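Local coordinates for protein 5'-deoxynucleotidase (Pyrococcus horikoshii, PDB 2CQZ) that probably hydrolyses 2'-deoxyribonucleoside 5'-phosphates to deoxyribonucleosides and phosphate, as a metal-dependent homodimeric enzyme of the HD-domain family, at residues Asp147-Lys157 with Ile168-Lys176. Residues are numbered along the deposited sequence; the frame is centred on the assembly and turned at random.
Sequences DEFWEAIEEIK and ILNSVGRLK
Helix 152-157 runs almost antiparallel to helix 168-173, at 170°, with axes 11.0 Å apart and I153 abreast of L169. W150, in the 3-10 segment 148-151, makes the broadest contact. The chain of K176 lies over one face of its indole, the two side chains running antiparallel to each other. CB of K176 makes a CH-pi contact 3.6 Å from the centroid of the six-membered ring of W150. With CG anti to the backbone N (chi1 -172°) and the rest extended, K176 carries NZ past the ring to CB of W150. NZ stays 4.1 Å from OD1 of D147, too far for a salt bridge. At the ring edge, W150 CZ3 meets V172 O at 3.3 Å. The indole NE1 is hydrogen-bonded to OE1 of E139, on helix 118-140. Were W150 replaced by an alanine, E139 would probably lose this donor and the K176 chain the face it lies on. The two segments form an antiparallel helical hairpin at the C-terminal end of the all-helical HD-domain fold, with the I156 side chain about 12 Å from the bound nickel ion. I153 CD1 lies against G173 CA, 3.4 Å away. I156 rests on K128 and its CG2 meets L169 CD1 at 3.7 Å. On the second subunit, I5 packs against I168, V172 and L175. A kink at CB-CG (chi2 -82°) turns the K157 chain toward helix 168-173, with NZ 3.8 Å from CB of L169.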
loop_
_atom_site.group_PDB
_atom_site.type_symbol
_atom_site.label_atom_id
_atom_site.label_comp_id
_atom_site.label_asym_id
_atom_site.label_seq_id
_atom_site.Cartn_x
_atom_site.Cartn_y
_atom_site.Cartn_z
ATOM N N ASP A 147 -16.141 -17.341 1.746
ATOM C CA ASP A 147 -16.886 -18.577 1.549
ATOM C C ASP A 147 -17.930 -18.522 0.433
ATOM O O ASP A 147 -17.949 -19.378 -0.449
ATOM C CB ASP A 147 -17.560 -18.967 2.862
ATOM C CG ASP A 147 -17.621 -20.467 3.060
ATOM O OD1 ASP A 147 -16.541 -21.097 3.117
ATOM O OD2 ASP A 147 -18.744 -21.014 3.157
ATOM N N GLU A 148 -18.794 -17.514 0.473
ATOM C CA GLU A 148 -19.843 -17.358 -0.525
ATOM C C GLU A 148 -19.355 -17.467 -1.960
ATOM O O GLU A 148 -19.967 -18.146 -2.782
ATOM C CB GLU A 148 -20.555 -16.021 -0.333
ATOM C CG GLU A 148 -19.635 -14.820 -0.255
ATOM C CD GLU A 148 -20.401 -13.519 -0.110
ATOM O OE1 GLU A 148 -21.097 -13.126 -1.071
ATOM O OE2 GLU A 148 -20.313 -12.893 0.970
ATOM N N PHE A 149 -18.251 -16.800 -2.264
ATOM C CA PHE A 149 -17.690 -16.816 -3.609
ATOM C C PHE A 149 -17.593 -18.206 -4.248
ATOM O O PHE A 149 -17.567 -18.329 -5.474
ATOM C CB PHE A 149 -16.318 -16.150 -3.585
ATOM C CG PHE A 149 -16.367 -14.693 -3.243
ATOM C CD1 PHE A 149 -16.739 -13.758 -4.203
ATOM C CD2 PHE A 149 -16.053 -14.250 -1.962
ATOM C CE1 PHE A 149 -16.796 -12.402 -3.899
ATOM C CE2 PHE A 149 -16.107 -12.893 -1.646
ATOM C CZ PHE A 149 -16.481 -11.966 -2.621
ATOM N N TRP A 150 -17.545 -19.260 -3.440
ATOM C CA TRP A 150 -17.454 -20.602 -4.008
ATOM C C TRP A 150 -18.757 -21.133 -4.604
ATOM O O TRP A 150 -18.733 -22.107 -5.368
ATOM C CB TRP A 150 -16.910 -21.585 -2.978
ATOM C CG TRP A 150 -15.454 -21.365 -2.715
ATOM C CD1 TRP A 150 -14.895 -20.446 -1.862
ATOM C CD2 TRP A 150 -14.360 -22.040 -3.353
ATOM N NE1 TRP A 150 -13.520 -20.514 -1.930
ATOM C CE2 TRP A 150 -13.166 -21.483 -2.835
ATOM C CE3 TRP A 150 -14.272 -23.063 -4.307
ATOM C CZ2 TRP A 150 -11.898 -21.911 -3.249
ATOM C CZ3 TRP A 150 -13.009 -23.491 -4.719
ATOM C CH2 TRP A 150 -11.840 -22.915 -4.186
ATOM N N GLU A 151 -19.889 -20.501 -4.284
ATOM C CA GLU A 151 -21.152 -20.966 -4.847
ATOM C C GLU A 151 -21.346 -20.517 -6.295
ATOM O O GLU A 151 -22.423 -20.682 -6.875
ATOM C CB GLU A 151 -22.346 -20.547 -3.974
ATOM C CG GLU A 151 -22.459 -19.080 -3.649
ATOM C CD GLU A 151 -23.423 -18.828 -2.495
ATOM O OE1 GLU A 151 -23.209 -19.409 -1.406
ATOM O OE2 GLU A 151 -24.390 -18.053 -2.679
ATOM N N ALA A 152 -20.279 -19.971 -6.876
ATOM C CA ALA A 152 -20.297 -19.521 -8.260
ATOM C C ALA A 152 -20.062 -20.732 -9.163
ATOM O O ALA A 152 -20.309 -20.678 -10.370
ATOM C CB ALA A 152 -19.223 -18.464 -8.489
ATOM N N ILE A 153 -19.572 -21.824 -8.576
ATOM C CA ILE A 153 -19.353 -23.054 -9.335
ATOM C C ILE A 153 -20.736 -23.583 -9.720
ATOM O O ILE A 153 -20.913 -24.170 -10.792
ATOM C CB ILE A 153 -18.645 -24.152 -8.500
ATOM C CG1 ILE A 153 -17.217 -23.733 -8.157
ATOM C CG2 ILE A 153 -18.615 -25.455 -9.276
ATOM C CD1 ILE A 153 -16.447 -24.784 -7.356
ATOM N N GLU A 154 -21.716 -23.383 -8.837
ATOM C CA GLU A 154 -23.078 -23.819 -9.121
ATOM C C GLU A 154 -23.636 -22.964 -10.247
ATOM O O GLU A 154 -24.250 -23.484 -11.181
ATOM C CB GLU A 154 -23.973 -23.680 -7.884
ATOM C CG GLU A 154 -23.591 -24.610 -6.742
ATOM C CD GLU A 154 -23.444 -26.048 -7.200
ATOM O OE1 GLU A 154 -24.450 -26.628 -7.674
ATOM O OE2 GLU A 154 -22.324 -26.596 -7.094
ATOM N N GLU A 155 -23.405 -21.654 -10.156
ATOM C CA GLU A 155 -23.886 -20.719 -11.171
ATOM C C GLU A 155 -23.331 -21.102 -12.547
ATOM O O GLU A 155 -23.992 -20.911 -13.566
ATOM C CB GLU A 155 -23.481 -19.281 -10.813
ATOM C CG GLU A 155 -23.690 -18.918 -9.347
ATOM C CD GLU A 155 -23.456 -17.441 -9.063
ATOM O OE1 GLU A 155 -24.394 -16.642 -9.287
ATOM O OE2 GLU A 155 -22.337 -17.073 -8.624
ATOM N N ILE A 156 -22.122 -21.655 -12.565
ATOM C CA ILE A 156 -21.487 -22.073 -13.806
ATOM C C ILE A 156 -22.162 -23.324 -14.350
ATOM O O ILE A 156 -22.360 -23.454 -15.559
ATOM C CB ILE A 156 -19.987 -22.379 -13.587
ATOM C CG1 ILE A 156 -19.242 -21.085 -13.254
ATOM C CG2 ILE A 156 -19.398 -23.069 -14.814
ATOM C CD1 ILE A 156 -17.748 -21.270 -12.989
ATOM N N LYS A 157 -22.514 -24.246 -13.454
ATOM C CA LYS A 157 -23.166 -25.499 -13.855
ATOM C C LYS A 157 -24.494 -25.233 -14.588
ATOM O O LYS A 157 -24.892 -26.006 -15.461
ATOM C CB LYS A 157 -23.434 -26.384 -12.629
ATOM C CG LYS A 157 -22.241 -26.613 -11.700
ATOM C CD LYS A 157 -21.325 -27.703 -12.207
ATOM C CE LYS A 157 -20.454 -28.246 -11.087
ATOM N NZ LYS A 157 -19.528 -29.303 -11.602
ATOM N N ILE A 168 -12.961 -29.966 -15.359
ATOM C CA ILE A 168 -12.279 -28.774 -14.877
ATOM C C ILE A 168 -12.978 -28.153 -13.666
ATOM O O ILE A 168 -12.332 -27.789 -12.684
ATOM C CB ILE A 168 -12.185 -27.731 -16.001
ATOM C CG1 ILE A 168 -11.398 -28.318 -17.176
ATOM C CG2 ILE A 168 -11.546 -26.465 -15.476
ATOM C CD1 ILE A 168 -11.387 -27.451 -18.411
ATOM N N LEU A 169 -14.301 -28.031 -13.737
ATOM C CA LEU A 169 -15.062 -27.455 -12.633
ATOM C C LEU A 169 -14.877 -28.300 -11.377
ATOM O O LEU A 169 -14.968 -27.799 -10.263
ATOM C CB LEU A 169 -16.543 -27.380 -13.000
ATOM C CG LEU A 169 -16.828 -26.590 -14.275
ATOM C CD1 LEU A 169 -18.338 -26.559 -14.523
ATOM C CD2 LEU A 169 -16.270 -25.175 -14.129
ATOM N N ASN A 170 -14.615 -29.587 -11.573
ATOM C CA ASN A 170 -14.405 -30.505 -10.463
ATOM C C ASN A 170 -13.054 -30.242 -9.809
ATOM O O ASN A 170 -12.936 -30.245 -8.580
ATOM C CB ASN A 170 -14.498 -31.946 -10.961
ATOM C CG ASN A 170 -15.940 -32.413 -11.101
ATOM O OD1 ASN A 170 -16.849 -31.609 -11.367
ATOM N ND2 ASN A 170 -16.160 -33.717 -10.929
ATOM N N SER A 171 -12.040 -30.003 -10.633
ATOM C CA SER A 171 -10.706 -29.704 -10.122
ATOM C C SER A 171 -10.742 -28.397 -9.334
ATOM O O SER A 171 -10.006 -28.229 -8.364
ATOM C CB SER A 171 -9.706 -29.571 -11.274
ATOM O OG SER A 171 -9.640 -30.767 -12.034
ATOM N N VAL A 172 -11.604 -27.476 -9.760
ATOM C CA VAL A 172 -11.741 -26.184 -9.101
ATOM C C VAL A 172 -12.405 -26.330 -7.750
ATOM O O VAL A 172 -11.916 -25.803 -6.752
ATOM C CB VAL A 172 -12.582 -25.207 -9.937
ATOM C CG1 VAL A 172 -12.787 -23.915 -9.175
ATOM C CG2 VAL A 172 -11.897 -24.928 -11.248
ATOM N N GLY A 173 -13.532 -27.035 -7.728
ATOM C CA GLY A 173 -14.260 -27.237 -6.488
ATOM C C GLY A 173 -13.434 -28.036 -5.503
ATOM O O GLY A 173 -13.625 -27.957 -4.294
ATOM N N ARG A 174 -12.497 -28.802 -6.038
ATOM C CA ARG A 174 -11.610 -29.637 -5.244
ATOM C C ARG A 174 -10.579 -28.792 -4.472
ATOM O O ARG A 174 -9.999 -29.244 -3.482
ATOM C CB ARG A 174 -10.913 -30.608 -6.193
ATOM C CG ARG A 174 -10.127 -31.726 -5.564
ATOM C CD ARG A 174 -9.701 -32.691 -6.663
ATOM N NE ARG A 174 -10.868 -33.219 -7.368
ATOM C CZ ARG A 174 -10.885 -33.544 -8.660
ATOM N NH1 ARG A 174 -9.792 -33.396 -9.406
ATOM N NH2 ARG A 174 -11.998 -34.017 -9.211
ATOM N N LEU A 175 -10.366 -27.561 -4.927
ATOM C CA LEU A 175 -9.414 -26.657 -4.294
ATOM C C LEU A 175 -9.921 -26.091 -2.974
ATOM O O LEU A 175 -9.129 -25.637 -2.150
ATOM C CB LEU A 175 -9.089 -25.494 -5.231
ATOM C CG LEU A 175 -8.193 -25.742 -6.443
ATOM C CD1 LEU A 175 -8.230 -24.521 -7.339
ATOM C CD2 LEU A 175 -6.770 -26.021 -5.991
ATOM N N LYS A 176 -11.236 -26.105 -2.778
ATOM C CA LYS A 176 -11.826 -25.569 -1.554
ATOM C C LYS A 176 -11.504 -26.452 -0.356
ATOM O O LYS A 176 -11.043 -27.593 -0.580
ATOM C CB LYS A 176 -13.343 -25.445 -1.711
ATOM C CG LYS A 176 -14.031 -24.718 -0.567
ATOM C CD LYS A 176 -15.511 -24.515 -0.855
ATOM C CE LYS A 176 -16.184 -23.717 0.251
ATOM N NZ LYS A 176 -17.616 -23.430 -0.049
#